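Local coordinates for tricorn protease (Thermoplasma acidophilum, PDB 1K32), which probably cleaves peptides as a serine protease that works downstream of the proteasome, in a six-subunit assembly with beta-propeller domains thought to gate substrate, at residues K391-A396 with V405-G410; K348-H353 with M384-N389; F374-G379 with G410-I415. All coordinates share one frame; numbering follows the deposited sequence.

Interaction 1: K391-A396 with V405-G410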
loop_
_atom_site.group_PDB
_atom_site.type_symbol
_atom_site.label_atom_id
_atom_site.label_comp_id
_atom_site.label_asym_id
_atom_site.label_seq_id
_atom_site.Cartn_x
_atom_site.Cartn_y
_atom_site.Cartn_z
ATOM N N LYS A 391 -8.383 -45.662 11.698
ATOM C CA LYS A 391 -8.472 -47.097 11.902
ATOM C C LYS A 391 -7.460 -47.592 12.929
ATOM O O LYS A 391 -7.696 -48.592 13.603
ATOM C CB LYS A 391 -8.287 -47.836 10.579
ATOM C CG LYS A 391 -9.547 -47.860 9.735
ATOM C CD LYS A 391 -9.304 -48.515 8.385
ATOM C CE LYS A 391 -10.613 -49.000 7.775
ATOM N NZ LYS A 391 -11.670 -47.946 7.804
ATOM N N PHE A 392 -6.339 -46.892 13.067
ATOM C CA PHE A 392 -5.338 -47.322 14.031
ATOM C C PHE A 392 -4.506 -46.171 14.559
ATOM O O PHE A 392 -4.419 -45.113 13.949
ATOM C CB PHE A 392 -4.405 -48.381 13.418
ATOM C CG PHE A 392 -3.551 -47.869 12.283
ATOM C CD1 PHE A 392 -3.952 -48.042 10.959
ATOM C CD2 PHE A 392 -2.354 -47.195 12.538
ATOM C CE1 PHE A 392 -3.177 -47.554 9.903
ATOM C CE2 PHE A 392 -1.569 -46.698 11.491
ATOM C CZ PHE A 392 -1.980 -46.877 10.167
ATOM N N ALA A 393 -3.907 -46.393 15.717
ATOM C CA ALA A 393 -3.047 -45.410 16.325
ATOM C C ALA A 393 -1.645 -45.996 16.316
ATOM O O ALA A 393 -1.478 -47.216 16.199
ATOM C CB ALA A 393 -3.485 -45.142 17.759
ATOM N N VAL A 394 -0.649 -45.118 16.418
ATOM C CA VAL A 394 0.749 -45.512 16.503
ATOM C C VAL A 394 1.210 -45.018 17.881
ATOM O O VAL A 394 0.961 -43.870 18.259
ATOM C CB VAL A 394 1.600 -44.868 15.396
ATOM C CG1 VAL A 394 3.063 -45.250 15.579
ATOM C CG2 VAL A 394 1.097 -45.329 14.029
ATOM N N VAL A 395 1.872 -45.897 18.622
ATOM C CA VAL A 395 2.326 -45.599 19.979
ATOM C C VAL A 395 3.791 -45.962 20.194
ATOM O O VAL A 395 4.307 -46.882 19.558
ATOM C CB VAL A 395 1.462 -46.401 21.019
ATOM C CG1 VAL A 395 2.049 -46.300 22.405
ATOM C CG2 VAL A 395 0.039 -45.880 21.010
ATOM N N ALA A 396 4.453 -45.226 21.084
ATOM C CA ALA A 396 5.844 -45.480 21.426
ATOM C C ALA A 396 5.954 -45.506 22.950
ATOM O O ALA A 396 5.434 -44.618 23.627
ATOM C CB ALA A 396 6.744 -44.392 20.849
ATOM N N VAL A 405 -2.056 -49.854 17.139
ATOM C CA VAL A 405 -3.109 -50.345 18.000
ATOM C C VAL A 405 -4.421 -50.177 17.259
ATOM O O VAL A 405 -4.821 -49.062 16.935
ATOM C CB VAL A 405 -3.150 -49.565 19.331
ATOM C CG1 VAL A 405 -4.330 -50.044 20.184
ATOM C CG2 VAL A 405 -1.831 -49.767 20.088
ATOM N N ASP A 406 -5.083 -51.289 16.971
ATOM C CA ASP A 406 -6.346 -51.235 16.257
ATOM C C ASP A 406 -7.322 -50.394 17.070
ATOM O O ASP A 406 -7.484 -50.611 18.271
ATOM C CB ASP A 406 -6.890 -52.646 16.051
ATOM C CG ASP A 406 -7.974 -52.694 14.999
ATOM O OD1 ASP A 406 -9.069 -52.161 15.260
ATOM O OD2 ASP A 406 -7.724 -53.253 13.908
ATOM N N LEU A 407 -7.957 -49.416 16.431
ATOM C CA LEU A 407 -8.894 -48.557 17.152
ATOM C C LEU A 407 -10.272 -49.196 17.299
ATOM O O LEU A 407 -11.187 -48.611 17.879
ATOM C CB LEU A 407 -9.023 -47.199 16.459
ATOM C CG LEU A 407 -7.774 -46.314 16.484
ATOM C CD1 LEU A 407 -8.067 -45.010 15.783
ATOM C CD2 LEU A 407 -7.347 -46.056 17.911
ATOM N N GLU A 408 -10.409 -50.409 16.785
ATOM C CA GLU A 408 -11.676 -51.110 16.863
ATOM C C GLU A 408 -11.594 -52.260 17.860
ATOM O O GLU A 408 -12.489 -52.435 18.684
ATOM C CB GLU A 408 -12.053 -51.632 15.480
ATOM C CG GLU A 408 -13.534 -51.824 15.272
ATOM C CD GLU A 408 -13.881 -52.027 13.812
ATOM O OE1 GLU A 408 -13.482 -53.070 13.245
ATOM O OE2 GLU A 408 -14.547 -51.136 13.233
ATOM N N THR A 409 -10.510 -53.030 17.794
ATOM C CA THR A 409 -10.326 -54.169 18.690
ATOM C C THR A 409 -9.326 -53.876 19.802
ATOM O O THR A 409 -9.197 -54.648 20.749
ATOM C CB THR A 409 -9.831 -55.407 17.927
ATOM O OG1 THR A 409 -8.472 -55.204 17.519
ATOM C CG2 THR A 409 -10.689 -55.649 16.697
ATOM N N GLY A 410 -8.609 -52.769 19.684
ATOM C CA GLY A 410 -7.641 -52.414 20.710
ATOM C C GLY A 410 -6.406 -53.291 20.684
ATOM O O GLY A 410 -5.534 -53.166 21.538
#
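Val405 faces Ala393 in an antiparallel hydrogen-bonded pair, and the two backbones bond in both directions. Val405 N donates to Ala393 O over 2.9 Å, and Ala393 N returns a bond of 3.1 Å to Val405 O. That Val405 oxygen also receives a CA-H...O contact from Phe392. On the face carrying Ala393, CG2 of Val405 approaches Val395 CG2 loosely, at 4.4 Å, and Leu378 touches Val405 as well. Asp406, next along, is the non-hydrogen-bonded partner of Phe392 and shares its face of the sheet, yet its carboxylate serves its own chain. With CG anti to the backbone N (chi1 -164°), OD1 accepts Glu408 N at 2.7 Å through its anti lone pair and Thr409 N at 3.0 Å from above the carboxylate plane. The first bond makes an Asx turn, closing the strand as the chain leaves the hairpin 392-397/401-406 of a beta-propeller blade. With no carboxylate to offer, an alanine at this position would probably leave the amides of Glu408 and Thr409 without their shared acceptor and the turn freer to shift. Leu407 N extends the pairing by one more rung, to Lys391 O at 3.0 Å, nearly straight at the hydrogen (167°). Its side chain lies across the other strand: CG rests 3.6 Å from Phe392 CA, while CD2 reaches Ala393 CB at 4.0 Å. Past Glu408, the hydroxyl oxygen OG1 of Thr409 bonds with Lys411 N. Gly410 then adopts a positive phi of 73°, a conformation that suits glycine, and its N makes a weak bond to Asp406 O.

Interaction 2: K348-H353 with M384-N389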
loop_
_atom_site.group_PDB
_atom_site.type_symbol
_atom_site.label_atom_id
_atom_site.label_comp_id
_atom_site.label_asym_id
_atom_site.label_seq_id
_atom_site.Cartn_x
_atom_site.Cartn_y
_atom_site.Cartn_z
ATOM N N LYS A 348 -14.343 -37.322 16.895
ATOM C CA LYS A 348 -13.698 -38.290 17.767
ATOM C C LYS A 348 -12.256 -37.955 18.080
ATOM O O LYS A 348 -11.541 -37.369 17.269
ATOM C CB LYS A 348 -13.746 -39.682 17.144
ATOM C CG LYS A 348 -15.138 -40.270 17.068
ATOM C CD LYS A 348 -15.132 -41.678 16.480
ATOM C CE LYS A 348 -16.555 -42.223 16.394
ATOM N NZ LYS A 348 -16.620 -43.579 15.797
ATOM N N VAL A 349 -11.826 -38.369 19.261
ATOM C CA VAL A 349 -10.471 -38.129 19.678
ATOM C C VAL A 349 -9.947 -39.367 20.395
ATOM O O VAL A 349 -10.682 -40.024 21.123
ATOM C CB VAL A 349 -10.420 -36.909 20.619
ATOM C CG1 VAL A 349 -10.675 -37.327 22.051
ATOM C CG2 VAL A 349 -9.119 -36.203 20.464
ATOM N N ALA A 350 -8.684 -39.701 20.157
ATOM C CA ALA A 350 -8.050 -40.829 20.818
ATOM C C ALA A 350 -7.207 -40.235 21.950
ATOM O O ALA A 350 -6.749 -39.093 21.857
ATOM C CB ALA A 350 -7.166 -41.592 19.838
ATOM N N PHE A 351 -7.009 -40.994 23.021
ATOM C CA PHE A 351 -6.227 -40.494 24.140
ATOM C C PHE A 351 -5.514 -41.601 24.888
ATOM O O PHE A 351 -5.880 -42.773 24.794
ATOM C CB PHE A 351 -7.131 -39.714 25.112
ATOM C CG PHE A 351 -8.247 -40.538 25.712
ATOM C CD1 PHE A 351 -7.994 -41.429 26.759
ATOM C CD2 PHE A 351 -9.551 -40.430 25.228
ATOM C CE1 PHE A 351 -9.025 -42.200 27.316
ATOM C CE2 PHE A 351 -10.587 -41.192 25.772
ATOM C CZ PHE A 351 -10.324 -42.080 26.819
ATOM N N ILE A 352 -4.477 -41.219 25.614
ATOM C CA ILE A 352 -3.739 -42.159 26.428
ATOM C C ILE A 352 -4.143 -41.839 27.862
ATOM O O ILE A 352 -4.104 -40.676 28.298
ATOM C CB ILE A 352 -2.220 -42.002 26.266
ATOM C CG1 ILE A 352 -1.821 -42.276 24.812
ATOM C CG2 ILE A 352 -1.493 -42.953 27.214
ATOM C CD1 ILE A 352 -2.197 -43.654 24.320
ATOM N N HIS A 353 -4.575 -42.879 28.570
ATOM C CA HIS A 353 -4.997 -42.778 29.958
ATOM C C HIS A 353 -3.996 -43.573 30.790
ATOM O O HIS A 353 -3.752 -44.755 30.526
ATOM C CB HIS A 353 -6.412 -43.354 30.124
ATOM C CG HIS A 353 -6.948 -43.244 31.515
ATOM N ND1 HIS A 353 -6.961 -44.304 32.393
ATOM C CD2 HIS A 353 -7.425 -42.179 32.204
ATOM C CE1 HIS A 353 -7.418 -43.897 33.565
ATOM N NE2 HIS A 353 -7.706 -42.612 33.477
ATOM N N MET A 384 2.059 -40.622 20.694
ATOM C CA MET A 384 0.890 -41.261 20.110
ATOM C C MET A 384 0.353 -40.465 18.922
ATOM O O MET A 384 0.301 -39.241 18.949
ATOM C CB MET A 384 -0.200 -41.432 21.165
ATOM C CG MET A 384 -1.383 -42.262 20.708
ATOM S SD MET A 384 -2.670 -41.243 20.004
ATOM C CE MET A 384 -3.665 -40.894 21.451
ATOM N N GLY A 385 -0.027 -41.186 17.875
ATOM C CA GLY A 385 -0.561 -40.559 16.686
ATOM C C GLY A 385 -1.654 -41.441 16.125
ATOM O O GLY A 385 -1.705 -42.641 16.429
ATOM N N VAL A 386 -2.529 -40.865 15.306
ATOM C CA VAL A 386 -3.623 -41.629 14.716
ATOM C C VAL A 386 -3.604 -41.458 13.212
ATOM O O VAL A 386 -3.338 -40.364 12.719
ATOM C CB VAL A 386 -4.992 -41.153 15.251
ATOM C CG1 VAL A 386 -6.108 -41.993 14.653
ATOM C CG2 VAL A 386 -5.011 -41.232 16.784
ATOM N N ASP A 387 -3.886 -42.530 12.474
ATOM C CA ASP A 387 -3.890 -42.412 11.025
ATOM C C ASP A 387 -5.055 -41.508 10.643
ATOM O O ASP A 387 -6.010 -41.356 11.404
ATOM C CB ASP A 387 -4.021 -43.784 10.356
ATOM C CG ASP A 387 -5.442 -44.288 10.326
ATOM O OD1 ASP A 387 -6.093 -44.191 9.262
ATOM O OD2 ASP A 387 -5.908 -44.778 11.373
ATOM N N ARG A 388 -4.974 -40.915 9.462
ATOM C CA ARG A 388 -6.003 -40.001 8.999
ATOM C C ARG A 388 -7.370 -40.644 8.769
ATOM O O ARG A 388 -8.384 -39.959 8.779
ATOM C CB ARG A 388 -5.526 -39.287 7.733
ATOM C CG ARG A 388 -6.402 -38.128 7.348
ATOM C CD ARG A 388 -5.758 -37.257 6.294
ATOM N NE ARG A 388 -6.671 -36.194 5.887
ATOM C CZ ARG A 388 -6.441 -35.349 4.891
ATOM N NH1 ARG A 388 -7.337 -34.415 4.599
ATOM N NH2 ARG A 388 -5.319 -35.441 4.188
ATOM N N ASN A 389 -7.406 -41.957 8.579
ATOM C CA ASN A 389 -8.680 -42.626 8.367
ATOM C C ASN A 389 -9.273 -43.177 9.665
ATOM O O ASN A 389 -10.327 -43.814 9.658
ATOM C CB ASN A 389 -8.517 -43.728 7.324
ATOM C CG ASN A 389 -8.152 -43.173 5.955
ATOM O OD1 ASN A 389 -7.068 -43.437 5.424
ATOM N ND2 ASN A 389 -9.055 -42.387 5.385
#
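Met384 reaches across to Ala350 with the end of its side chain: CE lies 3.6 Å from Ala350 O and 3.9 Å from Ala350 CB. The same methyl also packs 3.7 Å from Phe351 N, so it rests on the backbone of the facing strand as well as on a side chain. Torsions explain the approach. CG stands anti to the backbone N (chi1 -172°), and the chain then bends at both chi2 and chi3, bringing the methyl round onto the peptide joining Ala350 and Phe351. Nearer the backbone of the same side chain, Met384 CG meets Ile352 CD1 at 4.0 Å, the two side chains sliding past each other in opposite directions. Val386 supplies the other apolar contact, its CG2 branch 3.8 Å from Ala350 CB; the small alanine is thus touched by both Met384 and Val386.

The strands run nearly antiparallel, at 159°, but their axes come no closer than 8.2 Å. This spacing, together with the absence of backbone bonding between them, marks face-to-face packing of two sheets. Strands 348-355 and 381-386 belong to successive four-stranded blades of a beta-propeller, and these side chains form part of the interface between those blades.

In the next shell, Arg342 of strand 338-343 bridges the two sheets: its NE bonds to Met384 O, and its side chain touches Val386. Tyr340 and Leu361 flank Ile352 from its neighbouring strands, while Val395 touches Met384 from within the second blade. Just beyond strand 381-386, Asp387 OD1 accepts Asn389 N at 2.7 Å in an Asx turn, the donor lying above the carboxylate plane, and OD2 takes the backbone amides of Lys391 and Phe392.

Interaction 3: F374-G379 with G410-I415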
loop_
_atom_site.group_PDB
_atom_site.type_symbol
_atom_site.label_atom_id
_atom_site.label_comp_id
_atom_site.label_asym_id
_atom_site.label_seq_id
_atom_site.Cartn_x
_atom_site.Cartn_y
_atom_site.Cartn_z
ATOM N N PHE A 374 -9.542 -49.246 26.024
ATOM C CA PHE A 374 -9.127 -50.609 25.771
ATOM C C PHE A 374 -8.309 -51.065 26.972
ATOM O O PHE A 374 -7.690 -50.246 27.655
ATOM C CB PHE A 374 -8.315 -50.676 24.489
ATOM C CG PHE A 374 -9.037 -50.124 23.296
ATOM C CD1 PHE A 374 -8.875 -48.791 22.920
ATOM C CD2 PHE A 374 -9.878 -50.933 22.544
ATOM C CE1 PHE A 374 -9.539 -48.276 21.812
ATOM C CE2 PHE A 374 -10.547 -50.424 21.430
ATOM C CZ PHE A 374 -10.376 -49.093 21.065
ATOM N N GLU A 375 -8.311 -52.370 27.232
ATOM C CA GLU A 375 -7.603 -52.912 28.385
ATOM C C GLU A 375 -6.132 -53.248 28.172
ATOM O O GLU A 375 -5.439 -53.586 29.127
ATOM C CB GLU A 375 -8.327 -54.159 28.896
ATOM C CG GLU A 375 -8.266 -55.337 27.932
ATOM C CD GLU A 375 -9.106 -55.121 26.691
ATOM O OE1 GLU A 375 -9.002 -55.942 25.751
ATOM O OE2 GLU A 375 -9.878 -54.137 26.659
ATOM N N GLU A 376 -5.651 -53.166 26.936
ATOM C CA GLU A 376 -4.255 -53.480 26.660
ATOM C C GLU A 376 -3.297 -52.478 27.311
ATOM O O GLU A 376 -3.361 -51.278 27.051
ATOM C CB GLU A 376 -4.014 -53.516 25.152
ATOM C CG GLU A 376 -4.801 -54.597 24.439
ATOM C CD GLU A 376 -4.251 -55.986 24.697
ATOM O OE1 GLU A 376 -4.960 -56.964 24.383
ATOM O OE2 GLU A 376 -3.111 -56.099 25.200
ATOM N N ASN A 377 -2.417 -52.986 28.165
ATOM C CA ASN A 377 -1.433 -52.158 28.841
ATOM C C ASN A 377 -0.327 -51.902 27.824
ATOM O O ASN A 377 0.336 -52.834 27.375
ATOM C CB ASN A 377 -0.890 -52.895 30.073
ATOM C CG ASN A 377 0.006 -52.019 30.946
ATOM O OD1 ASN A 377 0.220 -52.314 32.118
ATOM N ND2 ASN A 377 0.543 -50.953 30.375
ATOM N N LEU A 378 -0.136 -50.637 27.461
ATOM C CA LEU A 378 0.867 -50.270 26.467
ATOM C C LEU A 378 2.210 -49.887 27.078
ATOM O O LEU A 378 3.127 -49.476 26.361
ATOM C CB LEU A 378 0.348 -49.102 25.624
ATOM C CG LEU A 378 -1.076 -49.236 25.077
ATOM C CD1 LEU A 378 -1.469 -47.958 24.374
ATOM C CD2 LEU A 378 -1.172 -50.416 24.130
ATOM N N GLY A 379 2.322 -50.021 28.398
ATOM C CA GLY A 379 3.550 -49.661 29.083
ATOM C C GLY A 379 3.515 -48.175 29.385
ATOM O O GLY A 379 2.442 -47.609 29.610
ATOM N N GLY A 410 -8.609 -52.769 19.684
ATOM C CA GLY A 410 -7.641 -52.414 20.710
ATOM C C GLY A 410 -6.406 -53.291 20.684
ATOM O O GLY A 410 -5.534 -53.166 21.538
ATOM N N LYS A 411 -6.330 -54.174 19.693
ATOM C CA LYS A 411 -5.194 -55.080 19.558
ATOM C C LYS A 411 -3.913 -54.373 19.102
ATOM O O LYS A 411 -3.859 -53.780 18.024
ATOM C CB LYS A 411 -5.527 -56.204 18.569
ATOM C CG LYS A 411 -4.376 -57.176 18.335
ATOM C CD LYS A 411 -4.720 -58.208 17.277
ATOM C CE LYS A 411 -3.583 -59.200 17.080
ATOM N NZ LYS A 411 -3.918 -60.217 16.046
ATOM N N PRO A 412 -2.867 -54.419 19.937
ATOM C CA PRO A 412 -1.592 -53.787 19.595
ATOM C C PRO A 412 -0.680 -54.736 18.809
ATOM O O PRO A 412 -0.717 -55.957 18.990
ATOM C CB PRO A 412 -1.015 -53.436 20.955
ATOM C CG PRO A 412 -1.472 -54.588 21.795
ATOM C CD PRO A 412 -2.912 -54.762 21.371
ATOM N N THR A 413 0.131 -54.170 17.929
ATOM C CA THR A 413 1.055 -54.960 17.135
ATOM C C THR A 413 2.391 -54.228 17.126
ATOM O O THR A 413 2.486 -53.123 16.597
ATOM C CB THR A 413 0.548 -55.108 15.691
ATOM O OG1 THR A 413 -0.759 -55.691 15.705
ATOM C CG2 THR A 413 1.498 -55.974 14.870
ATOM N N VAL A 414 3.408 -54.837 17.728
ATOM C CA VAL A 414 4.739 -54.243 17.780
ATOM C C VAL A 414 5.352 -54.241 16.385
ATOM O O VAL A 414 5.424 -55.279 15.723
ATOM C CB VAL A 414 5.681 -55.027 18.741
ATOM C CG1 VAL A 414 7.107 -54.464 18.659
ATOM C CG2 VAL A 414 5.159 -54.936 20.172
ATOM N N ILE A 415 5.774 -53.068 15.929
ATOM C CA ILE A 415 6.380 -52.972 14.611
ATOM C C ILE A 415 7.862 -53.279 14.710
ATOM O O ILE A 415 8.392 -54.121 13.982
ATOM C CB ILE A 415 6.223 -51.559 14.012
ATOM C CG1 ILE A 415 4.745 -51.272 13.725
ATOM C CG2 ILE A 415 7.064 -51.443 12.747
ATOM C CD1 ILE A 415 4.448 -49.810 13.412
#
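The ring of Phe374 leans obliquely against the backbone of Gly410, with CD2 only 3.2 Å from Gly410 CA and CE2 3.5 Å from Gly410 N. Its CG lies anti to the carbonyl carbon (chi1 -56°), which carries one side of the ring to this glycine. Such closeness depends on the missing side chain: a beta carbon on Gly410 would fall 2.3 Å from Phe374 CD2, a clash. The positive phi of the residue favours glycine independently, so packing and backbone conformation make the same demand.

Glu376 approaches the following part of the chain with its aliphatic portion. Its CG sits 3.3 Å from Gly410 O and 3.6 Å from Pro412 CD, and the glutamate and proline side chains cross at about a right angle. A bend at chi2 (-73°) folds the carboxylate group back beside the proline ring, placing OE2 4.1 Å from Pro412 CG. Proline therefore meets both the methylenes and the carboxylate end of Glu376. Leu378 adds a looser contact at another atom of the ring, its CD2 lying 4.4 Å from Pro412 CB.

Both partners of that last pair also touch Met403, on the strand next to 412-417. From strand 358-365 of the preceding blade, Leu361 touches Phe374 and Leu378, while backbone hydrogen bonds of Leu378 and Gly379 with Asp359 tie the connecting chain to the blade it is leaving. Segment 374-379 links the last strand of one four-stranded sheet, 371-373, to the first strand of the next, 381-386, and on its way packs against the entry to that next sheet's last strand, 412-417. This is the blade-to-blade connection of a beta-propeller.

In the fold
All three contacts gather round one propeller blade, the antiparallel sheet ordered 381-386, 392-397, 401-406, 412-417. Interaction 1 pairs its two middle strands, whereas interaction 2 joins its first strand to the preceding blade, and interaction 3 joins its last strand to the connection from that preceding blade. The centre of interaction 1 lies about 8 Å from that of interaction 2 and about 7 Å from that of interaction 3; those two centres are about 13 Å apart. Along the chain, interaction 2 closes before interaction 1 opens, the segments of interactions 2 and 3 alternate, and interaction 1 falls within the span of interaction 3, sharing Gly410. Hydrogen bonds within the sheet, including Val394 N to Gly385 O, couple the blade's pairing to its seam.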